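Local structure of cellulase (Bacillus sp. BG-CS10, 5E0C) at residues I361-H366 against Y386-D391; N439-T444 against G530-G535. The protein probably hydrolyses beta-1,4-glucosidic bonds in cellulose, as a family 5 glycoside hydrolase that carries C-terminal carbohydrate-binding modules. All coordinates share one frame; numbering follows the deposited sequence.

Contact 1: residues I361-H366 against Y386-D391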
loop_
_atom_site.group_PDB
_atom_site.type_symbol
_atom_site.label_atom_id
_atom_site.label_comp_id
_atom_site.label_asym_id
_atom_site.label_seq_id
_atom_site.Cartn_x
_atom_site.Cartn_y
_atom_site.Cartn_z
ATOM N N ILE A 361 27.469 9.564 -2.776
ATOM C CA ILE A 361 26.143 8.961 -2.700
ATOM C C ILE A 361 26.218 7.540 -3.186
ATOM O O ILE A 361 26.711 7.280 -4.277
ATOM C CB ILE A 361 25.093 9.690 -3.559
ATOM C CG1 ILE A 361 25.043 11.176 -3.227
ATOM C CG2 ILE A 361 23.721 9.046 -3.380
ATOM C CD1 ILE A 361 24.574 12.002 -4.380
ATOM N N GLN A 362 25.710 6.619 -2.381
ATOM C CA GLN A 362 25.749 5.212 -2.731
ATOM C C GLN A 362 24.563 4.861 -3.610
ATOM O O GLN A 362 23.415 4.993 -3.185
ATOM C CB GLN A 362 25.762 4.352 -1.464
ATOM C CG GLN A 362 25.671 2.855 -1.714
ATOM C CD GLN A 362 26.919 2.315 -2.360
ATOM O OE1 GLN A 362 28.026 2.522 -1.859
ATOM N NE2 GLN A 362 26.758 1.643 -3.499
ATOM N N LEU A 363 24.839 4.418 -4.835
ATOM C CA LEU A 363 23.785 3.950 -5.730
ATOM C C LEU A 363 23.538 2.458 -5.569
ATOM O O LEU A 363 24.376 1.732 -5.042
ATOM C CB LEU A 363 24.136 4.243 -7.186
ATOM C CG LEU A 363 24.438 5.687 -7.559
ATOM C CD1 LEU A 363 24.736 5.791 -9.047
ATOM C CD2 LEU A 363 23.302 6.631 -7.132
ATOM N N HIS A 364 22.376 2.015 -6.027
ATOM C CA HIS A 364 22.055 0.601 -6.111
ATOM C C HIS A 364 21.673 0.313 -7.538
ATOM O O HIS A 364 20.503 0.440 -7.912
ATOM C CB HIS A 364 20.907 0.222 -5.178
ATOM C CG HIS A 364 21.190 0.505 -3.734
ATOM N ND1 HIS A 364 22.387 0.205 -3.144
ATOM C CD2 HIS A 364 20.411 1.061 -2.778
ATOM C CE1 HIS A 364 22.347 0.567 -1.865
ATOM N NE2 HIS A 364 21.163 1.087 -1.626
ATOM N N LEU A 365 22.659 -0.070 -8.336
ATOM C CA LEU A 365 22.491 -0.101 -9.782
ATOM C C LEU A 365 21.478 -1.145 -10.238
ATOM O O LEU A 365 20.870 -0.986 -11.295
ATOM C CB LEU A 365 23.848 -0.337 -10.454
ATOM C CG LEU A 365 24.763 0.883 -10.354
ATOM C CD1 LEU A 365 26.138 0.575 -10.913
ATOM C CD2 LEU A 365 24.152 2.078 -11.071
ATOM N N HIS A 366 21.315 -2.203 -9.442
ATOM C CA HIS A 366 20.362 -3.280 -9.728
ATOM C C HIS A 366 20.510 -3.813 -11.147
ATOM O O HIS A 366 19.524 -4.142 -11.799
ATOM C CB HIS A 366 18.920 -2.799 -9.498
ATOM C CG HIS A 366 18.607 -2.487 -8.068
ATOM N ND1 HIS A 366 17.614 -1.600 -7.696
ATOM C CD2 HIS A 366 19.147 -2.945 -6.912
ATOM C CE1 HIS A 366 17.566 -1.521 -6.382
ATOM N NE2 HIS A 366 18.483 -2.330 -5.878
ATOM N N TYR A 386 30.109 16.194 -11.689
ATOM C CA TYR A 386 29.955 14.916 -11.022
ATOM C C TYR A 386 30.906 13.856 -11.530
ATOM O O TYR A 386 31.402 13.939 -12.641
ATOM C CB TYR A 386 28.515 14.406 -11.152
ATOM C CG TYR A 386 28.119 13.937 -12.537
ATOM C CD1 TYR A 386 27.722 14.843 -13.521
ATOM C CD2 TYR A 386 28.127 12.581 -12.861
ATOM C CE1 TYR A 386 27.341 14.408 -14.783
ATOM C CE2 TYR A 386 27.751 12.142 -14.121
ATOM C CZ TYR A 386 27.362 13.059 -15.074
ATOM O OH TYR A 386 26.991 12.619 -16.320
ATOM N N GLU A 387 31.141 12.858 -10.693
ATOM C CA GLU A 387 31.992 11.725 -11.029
ATOM C C GLU A 387 31.274 10.439 -10.638
ATOM O O GLU A 387 30.311 10.454 -9.872
ATOM C CB GLU A 387 33.339 11.795 -10.297
ATOM C CG GLU A 387 34.102 13.090 -10.435
ATOM C CD GLU A 387 35.217 13.233 -9.402
ATOM O OE1 GLU A 387 35.288 12.399 -8.472
ATOM O OE2 GLU A 387 36.021 14.188 -9.516
ATOM N N LEU A 388 31.766 9.322 -11.145
ATOM C CA LEU A 388 31.254 8.031 -10.747
ATOM C C LEU A 388 32.410 7.064 -10.570
ATOM O O LEU A 388 33.275 6.960 -11.442
ATOM C CB LEU A 388 30.258 7.497 -11.778
ATOM C CG LEU A 388 29.676 6.112 -11.498
ATOM C CD1 LEU A 388 28.758 6.152 -10.285
ATOM C CD2 LEU A 388 28.946 5.568 -12.720
ATOM N N ALA A 389 32.427 6.364 -9.437
ATOM C CA ALA A 389 33.396 5.297 -9.222
ATOM C C ALA A 389 32.649 4.034 -8.811
ATOM O O ALA A 389 32.136 3.943 -7.692
ATOM C CB ALA A 389 34.425 5.697 -8.162
ATOM N N GLY A 390 32.581 3.067 -9.716
ATOM C CA GLY A 390 31.778 1.891 -9.477
ATOM C C GLY A 390 30.326 2.316 -9.365
ATOM O O GLY A 390 29.759 2.825 -10.333
ATOM N N ASP A 391 29.728 2.123 -8.189
ATOM C CA ASP A 391 28.359 2.571 -7.966
ATOM C C ASP A 391 28.297 3.688 -6.943
ATOM O O ASP A 391 27.258 3.918 -6.337
ATOM C CB ASP A 391 27.453 1.408 -7.534
ATOM C CG ASP A 391 27.942 0.695 -6.291
ATOM O OD1 ASP A 391 28.887 1.170 -5.627
ATOM O OD2 ASP A 391 27.351 -0.354 -5.963
HETATM O O HOH W 1 24.772 -1.669 -4.013
HETATM O O HOH W 2 25.004 -1.373 -7.234
#
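Gln-362 reaches Asp-391 with its amide nitrogen. NE2 donates to OD1 at 3.0 Å, with an N-H...O angle of 154°. The amide and carboxylate planes stand nearly perpendicular, 84° apart, and NE2 meets OD1 from above the carboxylate plane. The Gln-362 chain bends at chi2 (69°), which brings the amide beside the carbonyl of Leu-363, the next residue. NE2 therefore also donates to Leu-363 O at 2.8 Å, in the carbonyl plane. Two acceptors thus fix the rotation of the amide. The backbone adds one direct bond, from Leu-363 N to Asp-391 O (2.9 Å). At the other carboxylate oxygen, water 2 donates to Asp-391 OD2 and accepts from Leu-365 N, both at 2.9 Å. Leu-365 lays CD1 against Asp-391 CB at 3.7 Å, the two side chains crossing obliquely. Leu-363 CD1 meets Leu-388 CD1 more loosely, at 4.2 Å. Leu-363 also packs on Leu-393 of strand 392-395. That strand lies between 359-364 and 386-389 in the sheet, and Gly-390 and Asp-391 form the turn leading into it. The arrangement is a beta-hairpin turn fastened to the next strand of an antiparallel sheet, in the immunoglobulin-like X2 module.

Contact 2: residues N439-T444 against G530-G535; sequences NTEGST and GNHVQG
The imidazole of His-532 lies against the backbone of Gly-442. Gly-442 O sits over one face of the ring, 3.4 Å above its plane and offset toward the rim. ND1 is the nearest ring atom, but the angle is too poor for a hydrogen bond. Glu-441 CB approaches the ring obliquely, 3.6 Å from NE2. His-532 CG is anti to the backbone N (chi1 -172°), and this brings the ring over the carbonyl of Gly-442. The carboxylate of Glu-441 is steeply inclined to the imidazole, at 65°. Its plane is nearly parallel to that of the Gln-534 amide, 12° apart, yet OE1 and NE2 remain 4.1 Å from each other.

Thr-440 with Gly-535 and Gly-442 with Val-533 are antiparallel hydrogen-bonded pairs, each exchanging two bonds. Glu-441 with Gln-534 is the non-hydrogen-bonded pair between them. Val-533 N reaches Gly-442 O at 2.8 Å. Thr-444 N to Asn-531 O, at 3.1 Å, extends the pairing past the strand end. Thr-444 CG2 touches Val-533 CG2 at 3.7 Å, the two side chains crossing at about a right angle.

Val-533 and Thr-444 both pack on Phe-502 of helix 499-502. Val-533 also meets Leu-526 of strand 521-529, while Thr-440 touches Tyr-524. Gln-534 bonds by its backbone to Ser-527, and strand 532-536 lies between strands 521-529 and 436-443 in the antiparallel sheet.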
loop_
_atom_site.group_PDB
_atom_site.type_symbol
_atom_site.label_atom_id
_atom_site.label_comp_id
_atom_site.label_asym_id
_atom_site.label_seq_id
_atom_site.Cartn_x
_atom_site.Cartn_y
_atom_site.Cartn_z
ATOM N N ASN A 439 9.119 25.911 23.216
ATOM C CA ASN A 439 8.250 25.668 24.358
ATOM C C ASN A 439 6.808 25.935 23.972
ATOM O O ASN A 439 6.526 26.773 23.111
ATOM C CB ASN A 439 8.638 26.550 25.545
ATOM C CG ASN A 439 10.082 26.373 25.958
ATOM O OD1 ASN A 439 10.634 25.282 25.865
ATOM N ND2 ASN A 439 10.705 27.455 26.412
ATOM N N THR A 440 5.895 25.212 24.604
ATOM C CA THR A 440 4.478 25.413 24.361
ATOM C C THR A 440 3.727 24.832 25.528
ATOM O O THR A 440 4.325 24.218 26.400
ATOM C CB THR A 440 4.010 24.742 23.054
ATOM O OG1 THR A 440 2.648 25.098 22.784
ATOM C CG2 THR A 440 4.108 23.235 23.184
ATOM N N GLU A 441 2.419 25.019 25.548
ATOM C CA GLU A 441 1.598 24.375 26.562
ATOM C C GLU A 441 0.151 24.345 26.107
ATOM O O GLU A 441 -0.303 25.253 25.422
ATOM C CB GLU A 441 1.737 25.097 27.898
ATOM C CG GLU A 441 1.211 26.513 27.912
ATOM C CD GLU A 441 1.671 27.260 29.144
ATOM O OE1 GLU A 441 2.213 26.602 30.067
ATOM O OE2 GLU A 441 1.496 28.501 29.194
ATOM N N GLY A 442 -0.569 23.291 26.467
ATOM C CA GLY A 442 -1.953 23.194 26.056
ATOM C C GLY A 442 -2.621 21.928 26.524
ATOM O O GLY A 442 -2.103 21.228 27.386
ATOM N N SER A 443 -3.783 21.630 25.958
ATOM C CA SER A 443 -4.508 20.430 26.338
ATOM C C SER A 443 -4.043 19.224 25.534
ATOM O O SER A 443 -3.483 19.362 24.445
ATOM C CB SER A 443 -6.012 20.632 26.166
ATOM O OG SER A 443 -6.338 21.040 24.847
ATOM N N THR A 444 -4.284 18.038 26.078
ATOM C CA THR A 444 -3.952 16.805 25.388
ATOM C C THR A 444 -4.725 16.661 24.081
ATOM O O THR A 444 -4.361 15.842 23.229
ATOM C CB THR A 444 -4.228 15.574 26.271
ATOM O OG1 THR A 444 -5.635 15.445 26.491
ATOM C CG2 THR A 444 -3.537 15.720 27.600
ATOM N N GLY A 530 -3.112 15.378 33.993
ATOM C CA GLY A 530 -4.499 15.365 33.562
ATOM C C GLY A 530 -4.612 15.746 32.096
ATOM O O GLY A 530 -3.991 15.136 31.235
ATOM N N ASN A 531 -5.391 16.780 31.814
ATOM C CA ASN A 531 -5.570 17.247 30.447
ATOM C C ASN A 531 -4.612 18.352 30.067
ATOM O O ASN A 531 -4.731 18.903 28.984
ATOM C CB ASN A 531 -6.998 17.752 30.226
ATOM C CG ASN A 531 -8.017 16.633 30.209
ATOM O OD1 ASN A 531 -8.138 15.895 29.227
ATOM N ND2 ASN A 531 -8.751 16.491 31.311
ATOM N N HIS A 532 -3.678 18.713 30.944
ATOM C CA HIS A 532 -2.711 19.726 30.529
ATOM C C HIS A 532 -1.337 19.128 30.284
ATOM O O HIS A 532 -0.896 18.222 30.985
ATOM C CB HIS A 532 -2.584 20.870 31.537
ATOM C CG HIS A 532 -1.733 21.999 31.035
ATOM N ND1 HIS A 532 -2.234 23.031 30.263
ATOM C CD2 HIS A 532 -0.400 22.231 31.141
ATOM C CE1 HIS A 532 -1.258 23.860 29.946
ATOM N NE2 HIS A 532 -0.131 23.395 30.462
ATOM N N VAL A 533 -0.668 19.657 29.273
ATOM C CA VAL A 533 0.677 19.246 28.938
ATOM C C VAL A 533 1.533 20.484 28.749
ATOM O O VAL A 533 1.105 21.462 28.117
ATOM C CB VAL A 533 0.708 18.371 27.653
ATOM C CG1 VAL A 533 2.128 17.990 27.292
ATOM C CG2 VAL A 533 -0.128 17.119 27.839
ATOM N N GLN A 534 2.731 20.445 29.326
ATOM C CA GLN A 534 3.742 21.457 29.069
ATOM C C GLN A 534 4.862 20.891 28.199
ATOM O O GLN A 534 5.334 19.785 28.420
ATOM C CB GLN A 534 4.327 22.001 30.376
ATOM C CG GLN A 534 5.119 23.284 30.156
ATOM C CD GLN A 534 5.846 23.784 31.388
ATOM O OE1 GLN A 534 6.558 23.035 32.071
ATOM N NE2 GLN A 534 5.650 25.065 31.694
ATOM N N GLY A 535 5.293 21.653 27.207
ATOM C CA GLY A 535 6.381 21.218 26.360
ATOM C C GLY A 535 7.562 22.155 26.477
ATOM O O GLY A 535 7.418 23.358 26.289
#

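How the contacts relate
Contacts 1 and 2 belong to successive C-terminal modules, with centres about 48 Å apart and no touch between them. Both are partly buried and lie away from the centre of the chain. They share no strand or helix. Contact 1 joins strands that are not sheet neighbours. It has a single direct backbone bond and depends on an amide, a carboxylate and bridging water. Contact 2 joins true neighbours within a larger sheet. There the backbone supplies every hydrogen bond across the segments, and polar side chains such as Glu-441 and His-532 pack across one another.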